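Long-range contact in uncharacterized protein AF_0941 (Archaeoglobus fulgidus, PDB 1YOZ), which is of unknown function but folds into an all-helical chain that pairs with a second copy of itself: residues Phe39-Leu47 with Val60-Val71. Numbering follows the deposited sequence.
Sequences FRSDCEEIL and VQRNFYLLKTYV
The first torsions of Ile46 and Phe64 bring the side chains together: at chi1 -66° Ile46 sets CG2 anti to its backbone N, while Phe64, with CG anti to its carbonyl carbon (chi1 -81°), carries its ring in against that methyl. They belong to an antiparallel helix pair, a helical hairpin of helices 32-51 and 57-73, whose segment axes run at 166° and approach to 10.5 Å. Ile46 CG2 lies over one face of the Phe64 ring, offset toward the rim and 3.8 Å from its centroid, a CH-pi contact. The other branch of Ile46 runs to Asn63, Ile46 CG1 lying 3.5 Å from Asn63 OD1, which is hydrogen-bonded to the backbone N of Ile6, so a polar group here probably costs little. A branched isoleucine suits this place because it fills a hole formed by Val60, Asn63, Phe64 and Leu67, a knobs-into-holes fit. At the Phe64 edge, Cys43 SG makes a sulfur-aromatic contact 3.9 Å from CE1; a thiol is small enough to sit there. Leu47 CG adds an apolar touch at the same ring's CZ, and Val112 of helix 99-113 also packs on Phe64.

Leu67 returns the fit as a knob among Phe39, Asp42, Cys43 and Ile46, its fork letting CD1 reach the edge of the Phe39 ring (3.8 Å to Phe39 CE1) while CD2 lies by Ile46 CD1. Asp42 meets Leu67 loosely, its CB 4.3 Å from Leu67 CD2, while its OD1 is hydrogen-bonded to Ser8. Farther along, the flat Phe39 ring has Tyr70 at its edge too, and Phe9 and Leu75 bring helices 8-18 and 75-88 against it. Tyr70 turns its hydroxyl to His78 and lends Phe39 its ring carbons. Over one Phe39 face, Val71 CG2 stands 3.7 Å from the centroid.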
ATOM      1  N   PHE B  39       8.891 -11.671  -1.720  1.00 19.03           N
ATOM      2  CA  PHE B  39       8.936 -10.950  -0.442  1.00 18.49           C
ATOM      3  C   PHE B  39      10.282 -11.088   0.257  1.00 18.77           C
ATOM      4  O   PHE B  39      10.729 -10.133   0.884  1.00 17.70           O
ATOM      5  CB  PHE B  39       7.777 -11.352   0.499  1.00 18.62           C
ATOM      6  CG  PHE B  39       6.442 -10.836   0.039  1.00 17.51           C
ATOM      7  CD1 PHE B  39       6.032  -9.541   0.375  1.00 14.92           C
ATOM      8  CD2 PHE B  39       5.622 -11.619  -0.734  1.00 16.23           C
ATOM      9  CE1 PHE B  39       4.796  -9.049  -0.042  1.00  9.99           C
ATOM     10  CE2 PHE B  39       4.359 -11.139  -1.163  1.00 16.59           C
ATOM     11  CZ  PHE B  39       3.970  -9.856  -0.831  1.00 17.21           C
ATOM     12  N   ARG B  40      10.912 -12.272   0.196  1.00 19.76           N
ATOM     13  CA  ARG B  40      12.298 -12.373   0.740  1.00 21.17           C
ATOM     14  C   ARG B  40      13.228 -11.377   0.034  1.00 21.71           C
ATOM     15  O   ARG B  40      14.015 -10.685   0.707  1.00 21.37           O
ATOM     16  CB  ARG B  40      12.928 -13.777   0.586  1.00 20.71           C
ATOM     17  CG  ARG B  40      12.367 -14.861   1.446  1.00 25.55           C
ATOM     18  CD  ARG B  40      13.140 -16.192   1.199  1.00 26.26           C
ATOM     19  NE  ARG B  40      12.311 -17.312   1.648  1.00 32.89           N
ATOM     20  CZ  ARG B  40      11.687 -18.184   0.856  1.00 33.88           C
ATOM     21  NH1 ARG B  40      11.788 -18.107  -0.466  1.00 35.92           N
ATOM     22  NH2 ARG B  40      10.976 -19.165   1.397  1.00 36.48           N
ATOM     23  N   SER B  41      13.168 -11.315  -1.311  1.00 20.64           N
ATOM     24  CA  SER B  41      14.028 -10.375  -2.013  1.00 22.49           C
ATOM     25  C   SER B  41      13.731  -8.930  -1.685  1.00 21.64           C
ATOM     26  O   SER B  41      14.647  -8.115  -1.653  1.00 20.85           O
ATOM     27  CB  SER B  41      14.028 -10.545  -3.541  1.00 22.91           C
ATOM     28  OG  SER B  41      12.735 -10.815  -4.026  1.00 29.61           O
ATOM     29  N   ASP B  42      12.441  -8.606  -1.487  1.00 20.12           N
ATOM     30  CA  ASP B  42      12.041  -7.277  -1.051  1.00 17.91           C
ATOM     31  C   ASP B  42      12.633  -6.906   0.293  1.00 17.35           C
ATOM     32  O   ASP B  42      13.149  -5.793   0.449  1.00 18.04           O
ATOM     33  CB  ASP B  42      10.506  -7.176  -0.954  1.00 17.65           C
ATOM     34  CG  ASP B  42       9.843  -6.982  -2.311  1.00 18.40           C
ATOM     35  OD1 ASP B  42      10.561  -6.837  -3.359  1.00 13.57           O
ATOM     36  OD2 ASP B  42       8.592  -6.961  -2.323  1.00 18.51           O
ATOM     37  N   CYS B  43      12.540  -7.806   1.276  1.00 16.53           N
ATOM     38  CA  CYS B  43      13.137  -7.512   2.606  1.00 17.86           C
ATOM     39  C   CYS B  43      14.609  -7.154   2.459  1.00 18.26           C
ATOM     40  O   CYS B  43      15.102  -6.217   3.098  1.00 20.28           O
ATOM     41  CB  CYS B  43      13.017  -8.717   3.499  1.00 16.26           C
ATOM     42  SG  CYS B  43      11.284  -8.936   4.075  1.00 19.91           S
ATOM     43  N   GLU B  44      15.299  -7.941   1.638  1.00 19.38           N
ATOM     44  CA  GLU B  44      16.740  -7.697   1.403  1.00 20.89           C
ATOM     45  C   GLU B  44      16.960  -6.362   0.737  1.00 20.02           C
ATOM     46  O   GLU B  44      17.830  -5.635   1.160  1.00 22.17           O
ATOM     47  CB  GLU B  44      17.394  -8.808   0.589  1.00 19.58           C
ATOM     48  CG  GLU B  44      18.905  -8.471   0.256  1.00 25.33           C
ATOM     49  CD  GLU B  44      19.566  -9.586  -0.499  1.00 29.39           C
ATOM     50  OE1 GLU B  44      19.066  -9.891  -1.627  1.00 29.46           O
ATOM     51  OE2 GLU B  44      20.550 -10.154   0.048  1.00 25.64           O
ATOM     52  N   GLU B  45      16.183  -6.008  -0.298  1.00 21.45           N
ATOM     53  CA  GLU B  45      16.348  -4.665  -0.915  1.00 21.72           C
ATOM     54  C   GLU B  45      16.151  -3.562   0.126  1.00 22.12           C
ATOM     55  O   GLU B  45      16.945  -2.582   0.220  1.00 21.60           O
ATOM     56  CB  GLU B  45      15.368  -4.445  -2.102  1.00 22.42           C
ATOM     57  CG  GLU B  45      15.589  -3.119  -2.749  1.00 24.93           C
ATOM     58  CD  GLU B  45      14.873  -2.913  -4.105  1.00 28.31           C
ATOM     59  OE1 GLU B  45      14.092  -3.801  -4.557  1.00 29.97           O
ATOM     60  OE2 GLU B  45      15.105  -1.829  -4.703  1.00 30.30           O
ATOM     61  N   ILE B  46      15.085  -3.722   0.927  1.00 20.81           N
ATOM     62  CA  ILE B  46      14.741  -2.749   1.966  1.00 20.67           C
ATOM     63  C   ILE B  46      15.880  -2.643   3.008  1.00 20.33           C
ATOM     64  O   ILE B  46      16.371  -1.542   3.363  1.00 20.04           O
ATOM     65  CB  ILE B  46      13.414  -3.170   2.682  1.00 19.40           C
ATOM     66  CG1 ILE B  46      12.229  -3.099   1.681  1.00 21.20           C
ATOM     67  CG2 ILE B  46      13.140  -2.313   3.925  1.00 21.18           C
ATOM     68  CD1 ILE B  46      11.041  -3.976   2.044  1.00 18.58           C
ATOM     69  N   LEU B  47      16.293  -3.800   3.490  1.00 21.93           N
ATOM     70  CA  LEU B  47      17.427  -3.826   4.414  1.00 22.00           C
ATOM     71  C   LEU B  47      18.643  -3.113   3.819  1.00 22.92           C
ATOM     72  O   LEU B  47      19.238  -2.299   4.505  1.00 22.23           O
ATOM     73  CB  LEU B  47      17.724  -5.238   4.889  1.00 22.72           C
ATOM     74  CG  LEU B  47      16.960  -5.666   6.148  1.00 22.97           C
ATOM     75  CD1 LEU B  47      17.225  -7.115   6.416  1.00 25.84           C
ATOM     76  CD2 LEU B  47      17.391  -4.848   7.351  1.00 25.15           C
ATOM     77  N   VAL B  60      12.517   2.556   6.790  1.00 20.33           N
ATOM     78  CA  VAL B  60      12.444   1.141   6.510  1.00 20.08           C
ATOM     79  C   VAL B  60      11.504   0.429   7.456  1.00 18.67           C
ATOM     80  O   VAL B  60      10.920  -0.552   7.057  1.00 19.26           O
ATOM     81  CB  VAL B  60      13.818   0.404   6.420  1.00 20.13           C
ATOM     82  CG1 VAL B  60      14.685   0.982   5.267  1.00 20.89           C
ATOM     83  CG2 VAL B  60      14.514   0.417   7.758  1.00 20.68           C
ATOM     84  N   GLN B  61      11.366   0.920   8.693  1.00 19.28           N
ATOM     85  CA  GLN B  61      10.369   0.402   9.662  1.00 20.46           C
ATOM     86  C   GLN B  61       8.931   0.557   9.158  1.00 19.24           C
ATOM     87  O   GLN B  61       8.128  -0.309   9.311  1.00 19.56           O
ATOM     88  CB  GLN B  61      10.455   1.188  10.975  1.00 20.33           C
ATOM     89  CG  GLN B  61      11.703   0.914  11.822  1.00 26.17           C
ATOM     90  CD  GLN B  61      11.687   1.725  13.120  1.00 27.88           C
ATOM     91  OE1 GLN B  61      11.603   2.964  13.120  1.00 34.41           O
ATOM     92  NE2 GLN B  61      11.735   1.021  14.228  1.00 34.11           N
ATOM     93  N   ARG B  62       8.631   1.705   8.590  1.00 18.67           N
ATOM     94  CA  ARG B  62       7.353   1.930   7.900  1.00 17.91           C
ATOM     95  C   ARG B  62       7.164   0.936   6.752  1.00 17.35           C
ATOM     96  O   ARG B  62       6.168   0.245   6.696  1.00 15.59           O
ATOM     97  CB  ARG B  62       7.356   3.378   7.413  1.00 18.36           C
ATOM     98  CG  ARG B  62       6.005   3.886   6.930  1.00 19.05           C
ATOM     99  CD  ARG B  62       5.904   3.767   5.429  1.00 16.68           C
ATOM    100  NE  ARG B  62       4.702   4.447   4.959  1.00 16.48           N
ATOM    101  CZ  ARG B  62       4.485   4.830   3.704  1.00 14.77           C
ATOM    102  NH1 ARG B  62       5.379   4.547   2.754  1.00 12.36           N
ATOM    103  NH2 ARG B  62       3.325   5.425   3.403  1.00 14.58           N
ATOM    104  N   ASN B  63       8.156   0.785   5.863  1.00 15.80           N
ATOM    105  CA  ASN B  63       8.021  -0.209   4.781  1.00 16.21           C
ATOM    106  C   ASN B  63       7.756  -1.642   5.285  1.00 15.58           C
ATOM    107  O   ASN B  63       6.955  -2.384   4.712  1.00 15.72           O
ATOM    108  CB  ASN B  63       9.288  -0.164   3.886  1.00 17.11           C
ATOM    109  CG  ASN B  63       9.109  -0.826   2.505  1.00 16.35           C
ATOM    110  OD1 ASN B  63       9.881  -0.511   1.602  1.00 17.07           O
ATOM    111  ND2 ASN B  63       8.124  -1.724   2.330  1.00 15.05           N
ATOM    112  N   PHE B  64       8.439  -2.045   6.343  1.00 14.95           N
ATOM    113  CA  PHE B  64       8.267  -3.414   6.835  1.00 15.55           C
ATOM    114  C   PHE B  64       6.892  -3.544   7.482  1.00 16.15           C
ATOM    115  O   PHE B  64       6.263  -4.565   7.336  1.00 17.17           O
ATOM    116  CB  PHE B  64       9.330  -3.752   7.891  1.00 16.25           C
ATOM    117  CG  PHE B  64      10.669  -4.138   7.307  1.00 16.58           C
ATOM    118  CD1 PHE B  64      10.757  -5.130   6.342  1.00 18.91           C
ATOM    119  CD2 PHE B  64      11.834  -3.521   7.768  1.00 21.38           C
ATOM    120  CE1 PHE B  64      11.974  -5.490   5.813  1.00 20.51           C
ATOM    121  CE2 PHE B  64      13.092  -3.863   7.239  1.00 17.30           C
ATOM    122  CZ  PHE B  64      13.155  -4.864   6.268  1.00 20.17           C
ATOM    123  N   TYR B  65       6.432  -2.510   8.191  1.00 17.76           N
ATOM    124  CA  TYR B  65       5.055  -2.538   8.756  1.00 18.30           C
ATOM    125  C   TYR B  65       3.993  -2.671   7.659  1.00 17.46           C
ATOM    126  O   TYR B  65       3.097  -3.517   7.715  1.00 19.22           O
ATOM    127  CB  TYR B  65       4.805  -1.300   9.576  1.00 18.79           C
ATOM    128  CG  TYR B  65       3.459  -1.363  10.269  1.00 20.20           C
ATOM    129  CD1 TYR B  65       3.265  -2.170  11.409  1.00 22.33           C
ATOM    130  CD2 TYR B  65       2.409  -0.586   9.820  1.00 21.44           C
ATOM    131  CE1 TYR B  65       1.972  -2.214  12.059  1.00 25.48           C
ATOM    132  CE2 TYR B  65       1.128  -0.614  10.464  1.00 25.74           C
ATOM    133  CZ  TYR B  65       0.930  -1.415  11.562  1.00 22.12           C
ATOM    134  OH  TYR B  65      -0.304  -1.376  12.152  1.00 24.20           O
ATOM    135  N   LEU B  66       4.113  -1.871   6.619  1.00 16.39           N
ATOM    136  CA  LEU B  66       3.160  -1.967   5.518  1.00 15.70           C
ATOM    137  C   LEU B  66       3.279  -3.310   4.802  1.00 14.59           C
ATOM    138  O   LEU B  66       2.281  -3.877   4.341  1.00 14.69           O
ATOM    139  CB  LEU B  66       3.352  -0.798   4.516  1.00 14.71           C
ATOM    140  CG  LEU B  66       3.084   0.677   4.897  1.00 16.68           C
ATOM    141  CD1 LEU B  66       3.164   1.625   3.705  1.00 14.00           C
ATOM    142  CD2 LEU B  66       1.719   0.722   5.495  1.00 17.17           C
ATOM    143  N   LEU B  67       4.494  -3.816   4.669  1.00 14.28           N
ATOM    144  CA  LEU B  67       4.708  -5.046   3.920  1.00 15.04           C
ATOM    145  C   LEU B  67       4.158  -6.237   4.722  1.00 15.95           C
ATOM    146  O   LEU B  67       3.487  -7.110   4.195  1.00 16.07           O
ATOM    147  CB  LEU B  67       6.235  -5.207   3.611  1.00 15.57           C
ATOM    148  CG  LEU B  67       6.586  -6.220   2.531  1.00 14.42           C
ATOM    149  CD1 LEU B  67       6.197  -5.728   1.153  1.00 14.88           C
ATOM    150  CD2 LEU B  67       8.072  -6.624   2.571  1.00 15.66           C
ATOM    151  N   LYS B  68       4.443  -6.246   6.013  1.00 18.38           N
ATOM    152  CA  LYS B  68       3.874  -7.261   6.931  1.00 20.41           C
ATOM    153  C   LYS B  68       2.353  -7.216   6.943  1.00 20.34           C
ATOM    154  O   LYS B  68       1.665  -8.216   6.661  1.00 20.23           O
ATOM    155  CB  LYS B  68       4.470  -7.052   8.345  1.00 20.57           C
ATOM    156  CG  LYS B  68       3.838  -7.939   9.412  1.00 26.57           C
ATOM    157  CD  LYS B  68       4.122  -7.378  10.832  1.00 28.65           C
ATOM    158  CE  LYS B  68       5.252  -8.170  11.427  1.00 31.70           C
ATOM    159  NZ  LYS B  68       5.751  -7.549  12.711  1.00 36.44           N
ATOM    160  N   THR B  69       1.787  -6.036   7.200  1.00 20.80           N
ATOM    161  CA  THR B  69       0.306  -5.881   7.078  1.00 20.80           C
ATOM    162  C   THR B  69      -0.279  -6.173   5.689  1.00 20.94           C
ATOM    163  O   THR B  69      -1.396  -6.702   5.580  1.00 22.34           O
ATOM    164  CB  THR B  69      -0.197  -4.514   7.729  1.00 21.55           C
ATOM    165  OG1 THR B  69       0.428  -3.408   7.105  1.00 25.75           O
ATOM    166  CG2 THR B  69       0.268  -4.458   9.130  1.00 19.90           C
ATOM    167  N   TYR B  70       0.470  -5.910   4.607  1.00 18.85           N
ATOM    168  CA  TYR B  70       0.027  -6.318   3.269  1.00 17.69           C
ATOM    169  C   TYR B  70      -0.062  -7.809   3.214  1.00 18.26           C
ATOM    170  O   TYR B  70      -1.041  -8.354   2.688  1.00 19.06           O
ATOM    171  CB  TYR B  70       1.013  -5.871   2.157  1.00 17.14           C
ATOM    172  CG  TYR B  70       0.571  -6.306   0.771  1.00 18.33           C
ATOM    173  CD1 TYR B  70      -0.275  -5.500  -0.005  1.00 15.20           C
ATOM    174  CD2 TYR B  70       1.000  -7.513   0.218  1.00 16.68           C
ATOM    175  CE1 TYR B  70      -0.673  -5.892  -1.285  1.00 18.21           C
ATOM    176  CE2 TYR B  70       0.571  -7.906  -1.069  1.00 17.96           C
ATOM    177  CZ  TYR B  70      -0.254  -7.085  -1.801  1.00 16.29           C
ATOM    178  OH  TYR B  70      -0.712  -7.461  -3.039  1.00 19.58           O
ATOM    179  N   VAL B  71       0.954  -8.502   3.724  1.00 18.71           N
ATOM    180  CA  VAL B  71       0.939  -9.966   3.583  1.00 20.41           C
ATOM    181  C   VAL B  71      -0.230 -10.553   4.422  1.00 21.64           C
ATOM    182  O   VAL B  71      -1.033 -11.353   3.924  1.00 21.34           O
ATOM    183  CB  VAL B  71       2.278 -10.575   3.940  1.00 20.43           C
ATOM    184  CG1 VAL B  71       2.192 -12.108   4.153  1.00 20.99           C
ATOM    185  CG2 VAL B  71       3.262 -10.255   2.796  1.00 21.11           C
TER